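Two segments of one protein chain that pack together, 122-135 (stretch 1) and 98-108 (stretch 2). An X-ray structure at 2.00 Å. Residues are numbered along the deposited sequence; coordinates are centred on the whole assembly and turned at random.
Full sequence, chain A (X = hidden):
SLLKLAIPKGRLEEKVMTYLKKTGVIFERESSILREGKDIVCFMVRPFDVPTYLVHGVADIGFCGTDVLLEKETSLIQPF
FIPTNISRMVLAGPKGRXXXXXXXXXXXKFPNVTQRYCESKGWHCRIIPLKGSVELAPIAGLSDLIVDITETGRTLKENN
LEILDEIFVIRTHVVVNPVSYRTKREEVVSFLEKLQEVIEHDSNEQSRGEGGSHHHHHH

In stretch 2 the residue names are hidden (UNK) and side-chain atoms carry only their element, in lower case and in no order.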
# COMPACT_ATOMS: atom_id res chain seq x y z
N GLY A 122 19.54 -14.43 14.27
CA GLY A 122 19.86 -14.05 15.65
C GLY A 122 20.21 -12.56 15.75
O GLY A 122 20.83 -12.12 16.72
N TRP A 123 19.78 -11.77 14.76
CA TRP A 123 20.06 -10.35 14.74
C TRP A 123 19.05 -9.57 15.58
O TRP A 123 17.87 -9.94 15.64
CB TRP A 123 19.97 -9.82 13.31
CG TRP A 123 21.01 -10.22 12.33
CD1 TRP A 123 22.16 -10.91 12.56
CD2 TRP A 123 21.03 -9.89 10.92
NE1 TRP A 123 22.87 -11.05 11.40
CE2 TRP A 123 22.20 -10.43 10.38
CE3 TRP A 123 20.15 -9.17 10.09
CZ2 TRP A 123 22.53 -10.31 9.03
CZ3 TRP A 123 20.47 -9.06 8.75
CH2 TRP A 123 21.64 -9.61 8.23
N HIS A 124 19.51 -8.47 16.16
CA HIS A 124 18.59 -7.51 16.79
C HIS A 124 18.30 -6.46 15.70
O HIS A 124 19.26 -5.88 15.17
CB HIS A 124 19.21 -6.86 18.02
CG HIS A 124 19.24 -7.76 19.23
ND1 HIS A 124 20.21 -8.71 19.42
CD2 HIS A 124 18.41 -7.82 20.30
CE1 HIS A 124 19.98 -9.34 20.57
NE2 HIS A 124 18.90 -8.81 21.12
N CYS A 125 17.06 -6.31 15.31
CA CYS A 125 16.72 -5.41 14.20
C CYS A 125 15.74 -4.33 14.59
O CYS A 125 14.80 -4.54 15.38
CB CYS A 125 16.11 -6.28 13.06
SG CYS A 125 17.25 -7.43 12.28
N ARG A 126 15.91 -3.16 14.03
CA ARG A 126 14.98 -2.04 14.20
C ARG A 126 14.24 -1.91 12.84
O ARG A 126 14.86 -1.43 11.89
CB ARG A 126 15.78 -0.79 14.51
CG ARG A 126 15.05 0.37 15.11
CD ARG A 126 14.63 0.11 16.56
NE ARG A 126 14.82 1.26 17.40
CZ ARG A 126 14.37 2.49 17.23
NH1 ARG A 126 14.67 3.44 18.13
NH2 ARG A 126 13.63 2.83 16.19
N ILE A 127 13.06 -2.49 12.75
CA ILE A 127 12.38 -2.58 11.44
C ILE A 127 11.52 -1.38 11.12
O ILE A 127 10.55 -1.09 11.81
CB ILE A 127 11.52 -3.85 11.34
CG1 ILE A 127 12.36 -5.10 11.56
CG2 ILE A 127 10.83 -3.92 9.97
CD1 ILE A 127 11.53 -6.38 11.67
N ILE A 128 11.80 -0.76 9.97
CA ILE A 128 11.05 0.43 9.57
C ILE A 128 10.15 0.18 8.37
O ILE A 128 10.62 0.08 7.23
CB ILE A 128 12.05 1.57 9.23
CG1 ILE A 128 12.94 1.81 10.47
CG2 ILE A 128 11.29 2.81 8.83
CD1 ILE A 128 14.08 2.77 10.25
N PRO A 129 8.84 0.10 8.58
CA PRO A 129 7.88 -0.16 7.54
C PRO A 129 7.70 1.00 6.58
O PRO A 129 7.53 2.13 7.02
CB PRO A 129 6.56 -0.40 8.27
CG PRO A 129 6.90 -0.57 9.69
CD PRO A 129 8.19 0.18 9.92
N LEU A 130 7.74 0.71 5.30
CA LEU A 130 7.56 1.73 4.25
C LEU A 130 6.51 1.20 3.27
O LEU A 130 6.35 -0.03 3.16
CB LEU A 130 8.87 1.96 3.50
CG LEU A 130 9.99 2.67 4.25
CD1 LEU A 130 11.23 2.85 3.38
CD2 LEU A 130 9.50 4.04 4.74
N LYS A 131 5.94 2.09 2.46
CA LYS A 131 4.92 1.67 1.51
C LYS A 131 5.49 1.48 0.11
O LYS A 131 4.79 0.96 -0.75
CB LYS A 131 3.78 2.68 1.44
CG LYS A 131 3.17 3.07 2.77
CD LYS A 131 1.92 2.24 3.05
CE LYS A 131 2.30 0.91 3.68
NZ LYS A 131 1.27 -0.14 3.44
N GLY A 132 6.66 2.01 -0.18
CA GLY A 132 7.23 1.86 -1.53
C GLY A 132 8.52 2.69 -1.58
O GLY A 132 8.92 3.20 -0.53
N SER A 133 9.19 2.68 -2.71
CA SER A 133 10.46 3.37 -2.89
C SER A 133 11.41 3.08 -1.72
O SER A 133 12.17 3.93 -1.25
CB SER A 133 10.24 4.88 -3.04
OG SER A 133 9.51 5.16 -4.23
N VAL A 134 11.47 1.79 -1.35
CA VAL A 134 12.27 1.38 -0.20
C VAL A 134 13.74 1.60 -0.46
O VAL A 134 14.53 1.76 0.47
CB VAL A 134 11.97 -0.08 0.19
CG1 VAL A 134 12.74 -0.46 1.45
CG2 VAL A 134 10.46 -0.25 0.48
N GLU A 135 14.17 1.60 -1.73
CA GLU A 135 15.56 1.81 -2.08
C GLU A 135 16.10 3.18 -1.70
O GLU A 135 17.33 3.33 -1.58
CB GLU A 135 15.83 1.47 -3.53
CG GLU A 135 15.28 2.46 -4.53
CD GLU A 135 13.80 2.25 -4.82
OE1 GLU A 135 13.22 1.26 -4.35
OE2 GLU A 135 13.22 3.07 -5.57
N UNK A 98 28.32 -3.56 3.97
CA UNK A 98 28.15 -4.78 4.76
C UNK A 98 26.97 -4.62 5.73
O UNK A 98 26.09 -3.78 5.51
N UNK A 99 27.08 -5.32 6.85
CA UNK A 99 26.07 -5.32 7.91
C UNK A 99 26.68 -4.77 9.20
O UNK A 99 27.72 -5.25 9.64
c UNK A 99 25.59 -7.67 7.00
c UNK A 99 25.66 -6.79 8.23
c UNK A 99 24.39 -6.82 9.05
c UNK A 99 24.43 -7.46 6.08
N UNK A 100 26.07 -3.77 9.81
CA UNK A 100 26.55 -3.25 11.09
C UNK A 100 26.57 -4.37 12.13
O UNK A 100 25.76 -5.29 12.08
c UNK A 100 24.82 -1.84 10.20
c UNK A 100 24.82 -3.11 9.36
c UNK A 100 25.53 -2.20 11.46
N UNK A 101 27.47 -4.27 13.10
CA UNK A 101 27.62 -5.28 14.13
C UNK A 101 26.56 -5.20 15.20
O UNK A 101 26.17 -6.22 15.78
o UNK A 101 32.16 -6.87 14.39
o UNK A 101 31.78 -4.99 15.44
c UNK A 101 29.03 -5.14 14.76
c UNK A 101 31.45 -5.87 14.62
c UNK A 101 30.13 -5.73 13.88
N UNK A 102 26.04 -4.02 15.47
CA UNK A 102 25.02 -3.84 16.50
C UNK A 102 23.62 -4.03 15.95
O UNK A 102 23.36 -4.88 15.10
N UNK A 103 22.71 -3.17 16.41
CA UNK A 103 21.31 -3.22 16.00
C UNK A 103 21.19 -2.80 14.54
O UNK A 103 21.88 -1.91 14.06
c UNK A 103 19.04 -2.14 16.58
o UNK A 103 17.43 -1.55 18.23
o UNK A 103 18.74 0.06 17.49
c UNK A 103 18.36 -1.13 17.50
c UNK A 103 20.50 -2.33 16.94
N UNK A 104 20.47 -3.60 13.74
CA UNK A 104 20.39 -3.30 12.31
C UNK A 104 19.10 -2.59 11.95
O UNK A 104 18.00 -3.08 12.24
c UNK A 104 21.81 -6.71 12.06
c UNK A 104 21.98 -5.22 11.79
c UNK A 104 23.17 -7.39 12.15
n UNK A 104 23.83 -7.05 13.45
c UNK A 104 20.61 -4.58 11.52
N UNK A 105 19.20 -1.40 11.35
CA UNK A 105 18.00 -0.67 10.93
C UNK A 105 17.63 -1.15 9.50
O UNK A 105 18.49 -1.12 8.62
n UNK A 105 19.70 3.29 11.04
c UNK A 105 18.84 2.96 12.16
n UNK A 105 18.92 5.44 10.68
c UNK A 105 18.27 0.84 10.91
c UNK A 105 19.71 4.42 10.35
n UNK A 105 20.55 4.59 9.34
c UNK A 105 18.62 1.44 12.27
N UNK A 106 16.47 -1.78 9.36
CA UNK A 106 16.06 -2.33 8.07
C UNK A 106 14.70 -1.73 7.68
O UNK A 106 13.75 -1.95 8.42
c UNK A 106 15.68 -4.43 6.74
c UNK A 106 17.00 -6.03 8.94
c UNK A 106 17.09 -4.52 8.82
c UNK A 106 15.89 -3.86 8.12
N UNK A 107 14.68 -1.07 6.53
CA UNK A 107 13.44 -0.54 5.95
C UNK A 107 12.83 -1.61 5.07
O UNK A 107 13.57 -2.34 4.40
c UNK A 107 13.75 0.67 5.05
N UNK A 108 11.49 -1.69 5.05
CA UNK A 108 10.88 -2.74 4.21
C UNK A 108 9.37 -2.52 4.13
O UNK A 108 8.80 -1.88 5.03
c UNK A 108 10.54 -4.16 6.27
o UNK A 108 10.56 -5.17 4.10
c UNK A 108 11.15 -4.12 4.86

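Position 98 has no side-chain atoms, and at its backbone angles (phi 98°, psi -150°) a CB would jam against the preceding carbonyl oxygen: G98. Position 99 carries four carbons, forked at the first, with one arm two carbons long. That is isoleucine, I99, and its CG2 sits 4.0 Å from W123 CZ2, over the six-membered ring of the indole. Position 100 has three carbons closing a ring onto its own backbone nitrogen, so it is P100; it does not reach stretch 1. At position 101 three carbons end in two oxygens, a count that fits glutamate, E101, again out of reach. Position 102 lacks side-chain atoms although there is room for a CB, so the bare backbone alone identifies G102.

Position 103 repeats the pattern of three carbons and two oxygens: E103. Its CB points sideways, but the extended chain brings OE1 to 3.9 Å from R126 NE, a long salt bridge at the edge of the guanidinium.

Position 104 has four carbons in a row ending in nitrogen, the signature of lysine, K104. The chain crosses one face of W123, with CE 3.4 Å from the centroid of the five-membered ring and NZ 4.4 Å from it, a CH-pi and a cation-pi contact together. NZ also donates to P100 O (2.9 Å) and G102 O (2.8 Å), which ties the preceding loop to the lysine's end.

Position 105 shows three carbons, a nitrogen, then a carbon bearing two more nitrogens: R105. Its CG lies 4.2 Å from R126 CB, while its end leads away to hydrogen bonds elsewhere in the structure. Position 106 has four carbons, forked at the first with one longer arm, hence I106, whose CD1 approaches C125 SG to 3.6 Å. Position 107 has a single carbon, A107; this CB meets L130 CD1 at 3.7 Å and V134 CG1 at 3.9 Å. Position 108 has one carbon carrying an oxygen and a carbon, T108, with CG2 3.7 Å from I127 CG2.

The contact is a parallel strand pair in which backbone supplies the register and side chains the detail. Stretch 1 alternates acceptor and donor: H124 O takes K104 N (3.0 Å), R126 N gives to K104 O (2.8 Å), and the ladder continues until L130 N reaches T108 O (2.8 Å). K104, I106 and T108 share a sheet face with C125 and I127; R105 and A107 share the other with R126 and I128. Ahead of the strands, the lysine-covered indole extends the contact beyond the ladder.

Stretch 2 98-108: GIPEGEKRIAT
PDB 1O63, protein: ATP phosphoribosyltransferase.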